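Local coordinates for toll-like receptor 13 (Mus musculus, PDB 4Z0C), which recognises single-stranded RNA from bacterial 23S rRNA as an innate immune receptor and signals through MYD88 and TRAF6 to activate NF-kappa-B, at residues A[322-327]-A[333-338]; A[490-495]-A[501-506]; A[554-559]-A[569-574]; A[583-586]-A[591-594]. All coordinates share one frame; numbering follows the deposited sequence.

Contact 1: A[322-327]-A[333-338]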
loop_
_atom_site.group_PDB
_atom_site.type_symbol
_atom_site.label_atom_id
_atom_site.label_comp_id
_atom_site.label_asym_id
_atom_site.label_seq_id
_atom_site.Cartn_x
_atom_site.Cartn_y
_atom_site.Cartn_z
ATOM N N SER A 322 -9.956 25.588 -37.284
ATOM C CA SER A 322 -11.139 25.143 -38.012
ATOM C C SER A 322 -11.030 23.760 -38.660
ATOM O O SER A 322 -11.738 23.479 -39.618
ATOM C CB SER A 322 -11.529 26.198 -39.056
ATOM O OG SER A 322 -11.646 27.477 -38.453
ATOM N N GLU A 323 -10.159 22.900 -38.134
ATOM C CA GLU A 323 -9.935 21.561 -38.708
ATOM C C GLU A 323 -11.185 20.705 -38.892
ATOM O O GLU A 323 -11.272 19.906 -39.831
ATOM C CB GLU A 323 -8.901 20.774 -37.894
ATOM C CG GLU A 323 -7.448 21.135 -38.208
ATOM C CD GLU A 323 -6.951 22.379 -37.483
ATOM O OE1 GLU A 323 -5.931 22.948 -37.940
ATOM O OE2 GLU A 323 -7.577 22.799 -36.477
ATOM N N PHE A 324 -12.130 20.833 -37.969
ATOM C CA PHE A 324 -13.290 19.955 -37.958
ATOM C C PHE A 324 -14.551 20.648 -38.422
ATOM O O PHE A 324 -15.617 20.031 -38.470
ATOM C CB PHE A 324 -13.493 19.355 -36.548
ATOM C CG PHE A 324 -12.376 18.454 -36.119
ATOM C CD1 PHE A 324 -12.342 17.130 -36.545
ATOM C CD2 PHE A 324 -11.345 18.933 -35.317
ATOM C CE1 PHE A 324 -11.308 16.284 -36.173
ATOM C CE2 PHE A 324 -10.306 18.102 -34.938
ATOM C CZ PHE A 324 -10.284 16.772 -35.363
ATOM N N ASN A 325 -14.437 21.923 -38.777
ATOM C CA ASN A 325 -15.636 22.714 -39.056
ATOM C C ASN A 325 -16.458 22.281 -40.273
ATOM O O ASN A 325 -17.654 22.571 -40.351
ATOM C CB ASN A 325 -15.344 24.214 -39.042
ATOM C CG ASN A 325 -15.060 24.730 -37.634
ATOM O OD1 ASN A 325 -15.406 24.079 -36.640
ATOM N ND2 ASN A 325 -14.430 25.897 -37.542
ATOM N N ALA A 326 -15.829 21.586 -41.214
ATOM C CA ALA A 326 -16.568 21.046 -42.350
ATOM C C ALA A 326 -17.145 19.667 -42.007
ATOM O O ALA A 326 -17.630 18.941 -42.878
ATOM C CB ALA A 326 -15.686 20.978 -43.588
ATOM N N LEU A 327 -17.094 19.309 -40.729
ATOM C CA LEU A 327 -17.655 18.044 -40.272
ATOM C C LEU A 327 -18.734 18.190 -39.195
ATOM O O LEU A 327 -18.686 17.506 -38.180
ATOM C CB LEU A 327 -16.537 17.122 -39.782
ATOM C CG LEU A 327 -16.051 16.094 -40.804
ATOM C CD1 LEU A 327 -14.765 15.411 -40.389
ATOM C CD2 LEU A 327 -17.143 15.042 -41.029
ATOM N N LEU A 333 -15.877 11.851 -31.446
ATOM C CA LEU A 333 -14.546 12.133 -31.965
ATOM C C LEU A 333 -13.445 11.653 -31.014
ATOM O O LEU A 333 -13.388 12.081 -29.869
ATOM C CB LEU A 333 -14.399 13.641 -32.216
ATOM C CG LEU A 333 -13.027 14.172 -32.637
ATOM C CD1 LEU A 333 -12.526 13.479 -33.912
ATOM C CD2 LEU A 333 -13.084 15.682 -32.846
ATOM N N ASN A 334 -12.558 10.787 -31.500
ATOM C CA ASN A 334 -11.419 10.332 -30.720
ATOM C C ASN A 334 -10.097 10.916 -31.228
ATOM O O ASN A 334 -9.748 10.775 -32.406
ATOM C CB ASN A 334 -11.303 8.808 -30.699
ATOM C CG ASN A 334 -12.491 8.120 -30.014
ATOM O OD1 ASN A 334 -13.331 8.761 -29.377
ATOM N ND2 ASN A 334 -12.542 6.796 -30.131
ATOM N N LEU A 335 -9.365 11.546 -30.310
ATOM C CA LEU A 335 -8.070 12.163 -30.582
ATOM C C LEU A 335 -7.054 11.735 -29.516
ATOM O O LEU A 335 -6.107 12.452 -29.212
ATOM C CB LEU A 335 -8.212 13.681 -30.591
ATOM C CG LEU A 335 -8.819 14.258 -31.862
ATOM C CD1 LEU A 335 -9.253 15.703 -31.673
ATOM C CD2 LEU A 335 -7.812 14.138 -32.978
ATOM N N ASN A 336 -7.267 10.549 -28.959
ATOM C CA ASN A 336 -6.372 9.967 -27.972
ATOM C C ASN A 336 -5.009 9.470 -28.523
ATOM O O ASN A 336 -4.900 9.091 -29.681
ATOM C CB ASN A 336 -7.110 8.834 -27.235
ATOM C CG ASN A 336 -7.512 7.700 -28.157
ATOM O OD1 ASN A 336 -8.237 7.896 -29.141
ATOM N ND2 ASN A 336 -7.029 6.505 -27.854
ATOM N N LYS A 337 -3.976 9.499 -27.677
ATOM C CA LYS A 337 -2.632 9.004 -28.010
ATOM C C LYS A 337 -1.977 9.709 -29.194
ATOM O O LYS A 337 -1.146 9.123 -29.877
ATOM C CB LYS A 337 -2.601 7.487 -28.270
ATOM C CG LYS A 337 -2.970 6.558 -27.119
ATOM C CD LYS A 337 -2.454 5.142 -27.448
ATOM C CE LYS A 337 -3.129 4.009 -26.672
ATOM N NZ LYS A 337 -4.074 4.457 -25.618
ATOM N N CYS A 338 -2.350 10.956 -29.443
ATOM C CA CYS A 338 -1.602 11.786 -30.383
ATOM C C CYS A 338 -0.494 12.512 -29.610
ATOM O O CYS A 338 -0.018 12.009 -28.595
ATOM C CB CYS A 338 -2.534 12.785 -31.057
ATOM S SG CYS A 338 -3.880 12.015 -31.994
#

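Contact 2: A[490-495]-A[501-506]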
loop_
_atom_site.group_PDB
_atom_site.type_symbol
_atom_site.label_atom_id
_atom_site.label_comp_id
_atom_site.label_asym_id
_atom_site.label_seq_id
_atom_site.Cartn_x
_atom_site.Cartn_y
_atom_site.Cartn_z
ATOM N N HIS A 490 -18.960 15.585 10.440
ATOM C CA HIS A 490 -19.844 15.897 9.326
ATOM C C HIS A 490 -19.184 15.558 7.998
ATOM O O HIS A 490 -19.380 16.256 6.999
ATOM C CB HIS A 490 -20.216 17.383 9.325
ATOM C CG HIS A 490 -21.055 17.801 10.491
ATOM N ND1 HIS A 490 -21.950 16.953 11.106
ATOM C CD2 HIS A 490 -21.148 18.986 11.142
ATOM C CE1 HIS A 490 -22.549 17.592 12.096
ATOM N NE2 HIS A 490 -22.080 18.826 12.139
ATOM N N LEU A 491 -18.386 14.498 7.996
ATOM C CA LEU A 491 -17.693 14.088 6.787
ATOM C C LEU A 491 -18.690 13.637 5.716
ATOM O O LEU A 491 -18.646 14.088 4.576
ATOM C CB LEU A 491 -16.710 12.961 7.111
ATOM C CG LEU A 491 -15.994 12.323 5.919
ATOM C CD1 LEU A 491 -15.327 13.386 5.068
ATOM C CD2 LEU A 491 -14.988 11.273 6.396
ATOM N N PHE A 492 -19.587 12.742 6.111
ATOM C CA PHE A 492 -20.541 12.110 5.209
ATOM C C PHE A 492 -21.925 12.743 5.288
ATOM O O PHE A 492 -22.931 12.053 5.132
ATOM C CB PHE A 492 -20.615 10.617 5.503
ATOM C CG PHE A 492 -19.316 9.899 5.280
ATOM C CD1 PHE A 492 -18.647 10.000 4.071
ATOM C CD2 PHE A 492 -18.742 9.149 6.293
ATOM C CE1 PHE A 492 -17.438 9.340 3.866
ATOM C CE2 PHE A 492 -17.520 8.499 6.105
ATOM C CZ PHE A 492 -16.879 8.571 4.896
ATOM N N SER A 493 -21.965 14.060 5.475
ATOM C CA SER A 493 -23.217 14.777 5.727
ATOM C C SER A 493 -24.302 14.686 4.639
ATOM O O SER A 493 -25.373 14.118 4.873
ATOM C CB SER A 493 -22.905 16.257 5.985
ATOM O OG SER A 493 -22.893 16.540 7.374
ATOM N N GLY A 494 -24.042 15.240 3.462
ATOM C CA GLY A 494 -25.038 15.254 2.397
ATOM C C GLY A 494 -25.343 13.938 1.688
ATOM O O GLY A 494 -25.975 13.937 0.624
ATOM N N LEU A 495 -24.915 12.821 2.268
ATOM C CA LEU A 495 -24.967 11.565 1.537
ATOM C C LEU A 495 -26.066 10.593 1.964
ATOM O O LEU A 495 -25.826 9.398 2.077
ATOM C CB LEU A 495 -23.596 10.888 1.634
ATOM C CG LEU A 495 -22.443 11.737 1.095
ATOM C CD1 LEU A 495 -21.103 11.028 1.214
ATOM C CD2 LEU A 495 -22.712 12.117 -0.339
ATOM N N LEU A 501 -20.252 2.515 -0.429
ATOM C CA LEU A 501 -19.113 3.276 0.063
ATOM C C LEU A 501 -17.892 2.368 0.184
ATOM O O LEU A 501 -17.907 1.385 0.913
ATOM C CB LEU A 501 -19.439 3.943 1.396
ATOM C CG LEU A 501 -18.286 4.661 2.106
ATOM C CD1 LEU A 501 -17.770 5.834 1.282
ATOM C CD2 LEU A 501 -18.717 5.136 3.508
ATOM N N LYS A 502 -16.835 2.713 -0.542
ATOM C CA LYS A 502 -15.640 1.883 -0.617
ATOM C C LYS A 502 -14.429 2.561 0.027
ATOM O O LYS A 502 -13.917 3.546 -0.485
ATOM C CB LYS A 502 -15.341 1.579 -2.071
ATOM C CG LYS A 502 -16.507 0.890 -2.804
ATOM C CD LYS A 502 -16.130 0.580 -4.219
ATOM C CE LYS A 502 -17.238 -0.183 -4.911
ATOM N NZ LYS A 502 -16.852 -0.571 -6.299
ATOM N N LEU A 503 -13.966 2.012 1.140
ATOM C CA LEU A 503 -12.915 2.647 1.925
ATOM C C LEU A 503 -11.763 1.690 2.180
ATOM O O LEU A 503 -10.991 1.874 3.109
ATOM C CB LEU A 503 -13.480 3.125 3.252
ATOM C CG LEU A 503 -14.335 4.391 3.249
ATOM C CD1 LEU A 503 -14.986 4.553 4.626
ATOM C CD2 LEU A 503 -13.518 5.611 2.913
ATOM N N GLY A 504 -11.677 0.639 1.383
ATOM C CA GLY A 504 -10.650 -0.364 1.588
ATOM C C GLY A 504 -9.275 0.193 1.299
ATOM O O GLY A 504 -9.153 1.189 0.613
ATOM N N PHE A 505 -8.243 -0.449 1.838
ATOM C CA PHE A 505 -6.855 -0.061 1.587
ATOM C C PHE A 505 -6.548 1.394 1.901
ATOM O O PHE A 505 -5.873 2.082 1.144
ATOM C CB PHE A 505 -6.437 -0.443 0.175
ATOM C CG PHE A 505 -6.714 -1.874 -0.151
ATOM C CD1 PHE A 505 -5.782 -2.852 0.139
ATOM C CD2 PHE A 505 -7.926 -2.249 -0.712
ATOM C CE1 PHE A 505 -6.040 -4.192 -0.147
ATOM C CE2 PHE A 505 -8.198 -3.583 -1.001
ATOM C CZ PHE A 505 -7.253 -4.557 -0.710
ATOM N N ASN A 506 -7.072 1.848 3.033
ATOM C CA ASN A 506 -6.632 3.085 3.651
ATOM C C ASN A 506 -5.824 2.815 4.934
ATOM O O ASN A 506 -5.101 1.817 5.019
ATOM C CB ASN A 506 -7.839 3.979 3.923
ATOM C CG ASN A 506 -8.268 4.741 2.700
ATOM O OD1 ASN A 506 -7.743 5.815 2.420
ATOM N ND2 ASN A 506 -9.206 4.182 1.942
#

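Contact 3: A[554-559]-A[569-574]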
loop_
_atom_site.group_PDB
_atom_site.type_symbol
_atom_site.label_atom_id
_atom_site.label_comp_id
_atom_site.label_asym_id
_atom_site.label_seq_id
_atom_site.Cartn_x
_atom_site.Cartn_y
_atom_site.Cartn_z
ATOM N N GLN A 554 -26.390 -4.248 3.717
ATOM C CA GLN A 554 -26.584 -5.629 3.278
ATOM C C GLN A 554 -25.275 -6.401 3.159
ATOM O O GLN A 554 -25.253 -7.627 3.322
ATOM C CB GLN A 554 -27.308 -5.663 1.937
ATOM C CG GLN A 554 -28.671 -5.008 1.939
ATOM C CD GLN A 554 -29.272 -4.929 0.536
ATOM O OE1 GLN A 554 -28.606 -5.241 -0.451
ATOM N NE2 GLN A 554 -30.536 -4.524 0.450
ATOM N N GLU A 555 -24.192 -5.688 2.857
ATOM C CA GLU A 555 -22.897 -6.329 2.646
ATOM C C GLU A 555 -21.780 -5.584 3.369
ATOM O O GLU A 555 -21.614 -4.389 3.178
ATOM C CB GLU A 555 -22.586 -6.392 1.155
ATOM C CG GLU A 555 -21.392 -7.249 0.775
ATOM C CD GLU A 555 -21.135 -7.242 -0.731
ATOM O OE1 GLU A 555 -21.129 -6.142 -1.324
ATOM O OE2 GLU A 555 -20.944 -8.327 -1.327
ATOM N N LEU A 556 -21.025 -6.291 4.201
ATOM C CA LEU A 556 -19.879 -5.712 4.915
ATOM C C LEU A 556 -18.651 -6.534 4.577
ATOM O O LEU A 556 -18.663 -7.758 4.713
ATOM C CB LEU A 556 -20.117 -5.702 6.431
ATOM C CG LEU A 556 -19.064 -5.176 7.412
ATOM C CD1 LEU A 556 -18.637 -3.776 7.052
ATOM C CD2 LEU A 556 -19.615 -5.193 8.825
ATOM N N LEU A 557 -17.621 -5.877 4.054
ATOM C CA LEU A 557 -16.383 -6.563 3.706
ATOM C C LEU A 557 -15.254 -6.048 4.613
ATOM O O LEU A 557 -14.890 -4.882 4.508
ATOM C CB LEU A 557 -16.032 -6.307 2.254
ATOM C CG LEU A 557 -17.072 -6.536 1.160
ATOM C CD1 LEU A 557 -16.391 -6.309 -0.133
ATOM C CD2 LEU A 557 -17.667 -7.943 1.210
ATOM N N LEU A 558 -14.754 -6.888 5.519
ATOM C CA LEU A 558 -13.671 -6.524 6.423
ATOM C C LEU A 558 -12.474 -7.448 6.179
ATOM O O LEU A 558 -11.534 -7.495 6.988
ATOM C CB LEU A 558 -14.113 -6.655 7.881
ATOM C CG LEU A 558 -15.249 -5.767 8.387
ATOM C CD1 LEU A 558 -15.671 -6.233 9.782
ATOM C CD2 LEU A 558 -14.870 -4.318 8.401
ATOM N N GLY A 559 -12.521 -8.205 5.081
ATOM C CA GLY A 559 -11.441 -9.130 4.749
ATOM C C GLY A 559 -10.084 -8.476 4.476
ATOM O O GLY A 559 -9.988 -7.257 4.376
ATOM N N HIS A 569 -20.277 -5.751 20.842
ATOM C CA HIS A 569 -21.484 -6.074 20.081
ATOM C C HIS A 569 -21.653 -5.156 18.873
ATOM O O HIS A 569 -22.731 -4.606 18.620
ATOM C CB HIS A 569 -22.708 -6.069 20.988
ATOM C CG HIS A 569 -22.803 -7.288 21.856
ATOM N ND1 HIS A 569 -23.282 -7.254 23.148
ATOM C CD2 HIS A 569 -22.457 -8.577 21.616
ATOM C CE1 HIS A 569 -23.239 -8.472 23.663
ATOM N NE2 HIS A 569 -22.738 -9.291 22.755
ATOM N N GLN A 570 -20.562 -5.037 18.120
ATOM C CA GLN A 570 -20.447 -4.124 16.985
ATOM C C GLN A 570 -21.448 -4.362 15.857
ATOM O O GLN A 570 -21.806 -3.423 15.157
ATOM C CB GLN A 570 -19.021 -4.157 16.433
ATOM C CG GLN A 570 -18.037 -3.304 17.227
ATOM C CD GLN A 570 -17.269 -4.049 18.320
ATOM O OE1 GLN A 570 -17.614 -5.167 18.723
ATOM N NE2 GLN A 570 -16.201 -3.415 18.805
ATOM N N PHE A 571 -21.898 -5.606 15.680
ATOM C CA PHE A 571 -22.822 -5.923 14.590
ATOM C C PHE A 571 -24.297 -5.737 14.949
ATOM O O PHE A 571 -25.161 -5.924 14.103
ATOM C CB PHE A 571 -22.581 -7.337 14.043
ATOM C CG PHE A 571 -21.260 -7.492 13.342
ATOM C CD1 PHE A 571 -20.565 -6.370 12.889
ATOM C CD2 PHE A 571 -20.704 -8.744 13.152
ATOM C CE1 PHE A 571 -19.338 -6.507 12.259
ATOM C CE2 PHE A 571 -19.476 -8.888 12.524
ATOM C CZ PHE A 571 -18.792 -7.773 12.081
ATOM N N ASP A 572 -24.584 -5.336 16.182
ATOM C CA ASP A 572 -25.976 -5.180 16.615
ATOM C C ASP A 572 -26.857 -4.270 15.765
ATOM O O ASP A 572 -28.050 -4.549 15.613
ATOM C CB ASP A 572 -26.063 -4.779 18.086
ATOM C CG ASP A 572 -25.990 -5.974 19.030
ATOM O OD1 ASP A 572 -25.608 -7.081 18.579
ATOM O OD2 ASP A 572 -26.294 -5.792 20.235
ATOM N N PRO A 573 -26.291 -3.180 15.208
ATOM C CA PRO A 573 -27.137 -2.340 14.348
ATOM C C PRO A 573 -27.432 -2.953 12.984
ATOM O O PRO A 573 -28.375 -2.503 12.339
ATOM C CB PRO A 573 -26.297 -1.062 14.169
ATOM C CG PRO A 573 -25.340 -1.062 15.326
ATOM C CD PRO A 573 -25.027 -2.494 15.555
ATOM N N LEU A 574 -26.653 -3.950 12.566
ATOM C CA LEU A 574 -26.729 -4.485 11.202
ATOM C C LEU A 574 -27.848 -5.502 10.964
ATOM O O LEU A 574 -27.587 -6.633 10.549
ATOM C CB LEU A 574 -25.389 -5.112 10.812
ATOM C CG LEU A 574 -24.137 -4.242 10.952
ATOM C CD1 LEU A 574 -22.936 -4.983 10.376
ATOM C CD2 LEU A 574 -24.316 -2.874 10.272
#

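Contact 4: A[583-586]-A[591-594]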
loop_
_atom_site.group_PDB
_atom_site.type_symbol
_atom_site.label_atom_id
_atom_site.label_comp_id
_atom_site.label_asym_id
_atom_site.label_seq_id
_atom_site.Cartn_x
_atom_site.Cartn_y
_atom_site.Cartn_z
ATOM N N SER A 583 -12.299 -12.534 6.005
ATOM C CA SER A 583 -11.320 -13.533 5.616
ATOM C C SER A 583 -9.944 -12.916 5.497
ATOM O O SER A 583 -9.821 -11.716 5.303
ATOM C CB SER A 583 -11.719 -14.162 4.280
ATOM O OG SER A 583 -13.049 -14.648 4.354
ATOM N N GLY A 584 -8.914 -13.745 5.625
ATOM C CA GLY A 584 -7.565 -13.341 5.284
ATOM C C GLY A 584 -6.775 -12.589 6.348
ATOM O O GLY A 584 -5.825 -11.913 6.001
ATOM N N THR A 585 -7.147 -12.687 7.626
ATOM C CA THR A 585 -6.302 -12.132 8.683
ATOM C C THR A 585 -5.090 -13.031 8.925
ATOM O O THR A 585 -4.054 -12.566 9.378
ATOM C CB THR A 585 -7.068 -11.871 9.997
ATOM O OG1 THR A 585 -7.265 -13.103 10.725
ATOM C CG2 THR A 585 -8.403 -11.189 9.708
ATOM N N LYS A 586 -5.253 -14.325 8.669
ATOM C CA LYS A 586 -4.132 -15.255 8.521
ATOM C C LYS A 586 -3.412 -15.763 9.772
ATOM O O LYS A 586 -2.568 -16.641 9.647
ATOM C CB LYS A 586 -3.096 -14.728 7.520
ATOM C CG LYS A 586 -3.571 -14.647 6.077
ATOM C CD LYS A 586 -2.376 -14.612 5.127
ATOM C CE LYS A 586 -2.749 -14.128 3.717
ATOM N NZ LYS A 586 -2.821 -12.630 3.605
ATOM N N SER A 591 -4.783 -12.276 15.248
ATOM C CA SER A 591 -5.288 -11.347 14.232
ATOM C C SER A 591 -6.799 -11.172 14.209
ATOM O O SER A 591 -7.309 -10.278 13.522
ATOM C CB SER A 591 -4.830 -11.771 12.831
ATOM O OG SER A 591 -5.296 -13.058 12.486
ATOM N N LEU A 592 -7.514 -12.018 14.949
ATOM C CA LEU A 592 -8.973 -12.018 14.882
ATOM C C LEU A 592 -9.574 -12.279 16.244
ATOM O O LEU A 592 -9.177 -13.215 16.919
ATOM C CB LEU A 592 -9.447 -13.110 13.926
ATOM C CG LEU A 592 -10.708 -12.929 13.069
ATOM C CD1 LEU A 592 -11.368 -14.290 12.808
ATOM C CD2 LEU A 592 -11.703 -11.925 13.621
ATOM N N TYR A 593 -10.502 -11.427 16.657
ATOM C CA TYR A 593 -11.328 -11.718 17.810
ATOM C C TYR A 593 -12.768 -11.376 17.523
ATOM O O TYR A 593 -13.067 -10.262 17.107
ATOM C CB TYR A 593 -10.863 -10.972 19.062
ATOM C CG TYR A 593 -11.630 -11.385 20.296
ATOM C CD1 TYR A 593 -12.845 -10.789 20.628
ATOM C CD2 TYR A 593 -11.155 -12.398 21.115
ATOM C CE1 TYR A 593 -13.558 -11.192 21.750
ATOM C CE2 TYR A 593 -11.858 -12.806 22.232
ATOM C CZ TYR A 593 -13.052 -12.201 22.545
ATOM O OH TYR A 593 -13.728 -12.618 23.666
ATOM N N LEU A 594 -13.656 -12.332 17.782
ATOM C CA LEU A 594 -15.092 -12.139 17.631
ATOM C C LEU A 594 -15.753 -12.486 18.964
ATOM O O LEU A 594 -15.556 -13.585 19.484
ATOM C CB LEU A 594 -15.646 -13.042 16.517
ATOM C CG LEU A 594 -14.984 -12.974 15.135
ATOM C CD1 LEU A 594 -15.546 -14.031 14.194
ATOM C CD2 LEU A 594 -15.168 -11.611 14.520
#

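Contact 1: A[322-327]-A[333-338]
The carbonyl oxygen of Phe324, the residue whose ring meets Leu333 and Leu335, takes the N-H of Leu327 with 2.8 Å between Leu327 N and Phe324 O. This bond closes a type I turn from Phe324 to Leu327. A second type I turn, from Ser322 to Asn325, overlaps it and is closed by Asn325 N donating to Ser322 O at 3.2 Å. The paired turns fix the backbone on both sides of Phe324, and its side chain and those of the two leucines come from opposite directions. A CH-pi contact gives the geometry. Leu333 CD2 stands 3.9 Å from the Phe324 ring centroid, only 14° off the normal, so this methyl rests on the ring face, offset toward the rim. The other branch adds Leu333 CD1, 3.8 Å from Phe324 CE1. Both methyls can meet the ring because Leu333 CG lies anti to the backbone N (chi1 174°), which carries the fork inward from strand 332-334. Leu335 comes in obliquely to the ring, using one methyl: its CD1 is 4.0 Å from Phe324 CZ. All three side chains are buried, and the contact between the segments is wholly apolar. Outside it, Phe324 also packs on Ile296 of helix 293-302, while Glu323 OE2 is gripped by Asp321 N and Thr347 OG1, which steadies the residue just before the ring. Leu333 on the concave strand and Leu335 just after its end, met by Phe324 of repeat 12, fit the leucine-rich-repeat core, in which concave-side leucines meet an outer-loop phenylalanine.

Contact 2: A[490-495]-A[501-506]
Phe492 CZ meets Leu501 CD2 at 4.1 Å, with the methyl over one face of the ring but displaced toward the rim. The two side chains cross at roughly a right angle, and the ring's opposite face is occupied by Leu491, whose CG lies 3.8 Å above the plane over its centre. The aromatic ring is thus sandwiched between a leucine of its own loop and one of the strand. Leu503 adds a looser, oblique contact, its CD1 4.4 Å from Phe492 CZ. The torsion of Phe492, with CG anti to the carbonyl carbon (chi1 -62°), sends the ring from the loop toward the strand. In the second shell, Asn506 ND2 donates to Leu503 O at 3.1 Å with an N-H...O angle of 160°, the donor standing above the carbonyl plane. Asn506 also binds Leu479 O through ND2 and Leu484 N through OD1, and so ties the backbone after strand 500-502 to the preceding coil, as in the asparagine ladder of leucine-rich repeats. On the concave surface Lys502 packs on a guanine base of the bound RNA and Phe505 on a sugar. On the interior side of the strand, Leu501 touches Leu477, and strand 500-502 runs parallel between strands 476-478 and 529-531.

Contact 3: A[554-559]-A[569-574]
Two overlapping type I turns, His569 to Asp572 and Phe571 to Leu574, shape the loop that faces strand 555-557 and bring Phe571 and Leu574 up to Leu556. The turns are closed by Asp572 N to His569 O at 3.1 Å and by Leu574 N to Phe571 O at 2.9 Å. Across the contact one methyl does most of the work: Leu556 CD2 lies 3.7 Å from Phe571 CE1 and also 3.7 Å from Leu574 CD1. It therefore sits where the ring and the second leucine converge. Leu556 has its CG anti to the backbone N (chi1 179°), which points the fork off the strand into the interior. Its axis is about perpendicular to that of Leu574, whereas it meets the Phe571 ring obliquely. Leu556 of the strand, Leu558 just after it and Phe571 of the loop belong to leucine-rich repeat 22, so their packing spans a single coil of the horseshoe from concave strand to outer loop. Phe571 leaves its backbone at a slant to the strand, yet the far end of the ring draws closer. Leu558 then addresses that end from the opposite direction: its CD1 lies near the ring plane, at the edge, 4.2 Å from Phe571 CZ. The four side chains are buried and apolar. Leu580 of the next concave strand, 579-581, touches both Leu556 and Phe571, so the packing continues into the following coil. Next to Phe571 in sequence, Gln570 bonds through OE1 to His568 N and through NE2 to Val542 O, tying the loop to the preceding coil.

Contact 4: A[583-586]-A[591-594]
Thr585 presses its hydroxyl end against the side chain of Ser591, and the overlap includes carbon as well as oxygen: Thr585 CB is 3.6 Å from Ser591 CB. The central link is a short hydrogen bond from Ser591 OG to Thr585 OG1, 2.6 Å long. Both hydroxyls sit between the backbone N and the carbonyl carbon of their own residue (chi1 78° for Thr585, 60° for Ser591), which turns each toward the other. Neither oxygen stops at this pair. Ser591 OG also takes the N-H of Asp587, and Thr585 OG1 bonds to Asn613 OD1, so a short polar chain runs from Asp587, just before helix 588-591, through Ser591 and Thr585 to Asn613 and satisfies two buried hydroxyls. Leu592 adds an apolar flank, its CB 3.9 Å from Thr585 OG1. Just before Thr585, Gly584 has a positive phi of 84°, which favours glycine. Ser583 packs on a guanine base of the RNA and Tyr593 on a cytosine base, while Lys586 packs on Lys586 of the second subunit. Within leucine-rich repeat 23, the segment 583-586 follows concave strand 579-581; short helix 588-591 then leads into strand 592-594, which lies parallel to strand 564-566 in a small three-stranded sheet.

The four contacts follow one another along the leucine-rich repeat ectodomain. Contact 1 stands apart: its centre is 39 Å from that of contact 2, 51 Å from contact 3 and 55 Å from contact 4. Contacts 2, 3 and 4 cluster, with centres 16 Å apart for contacts 2 and 3 and 14 Å for contacts 3 and 4; the latter two approach to about 3 Å between nearest atoms without touching. The RNA follows the same division, its nearest atoms being about 4, 5 and 4 Å from contacts 2, 3 and 4 but about 14 Å from contact 1. Contacts 1 to 3 use apolar cores, whereas contact 4 relies on paired hydroxyls.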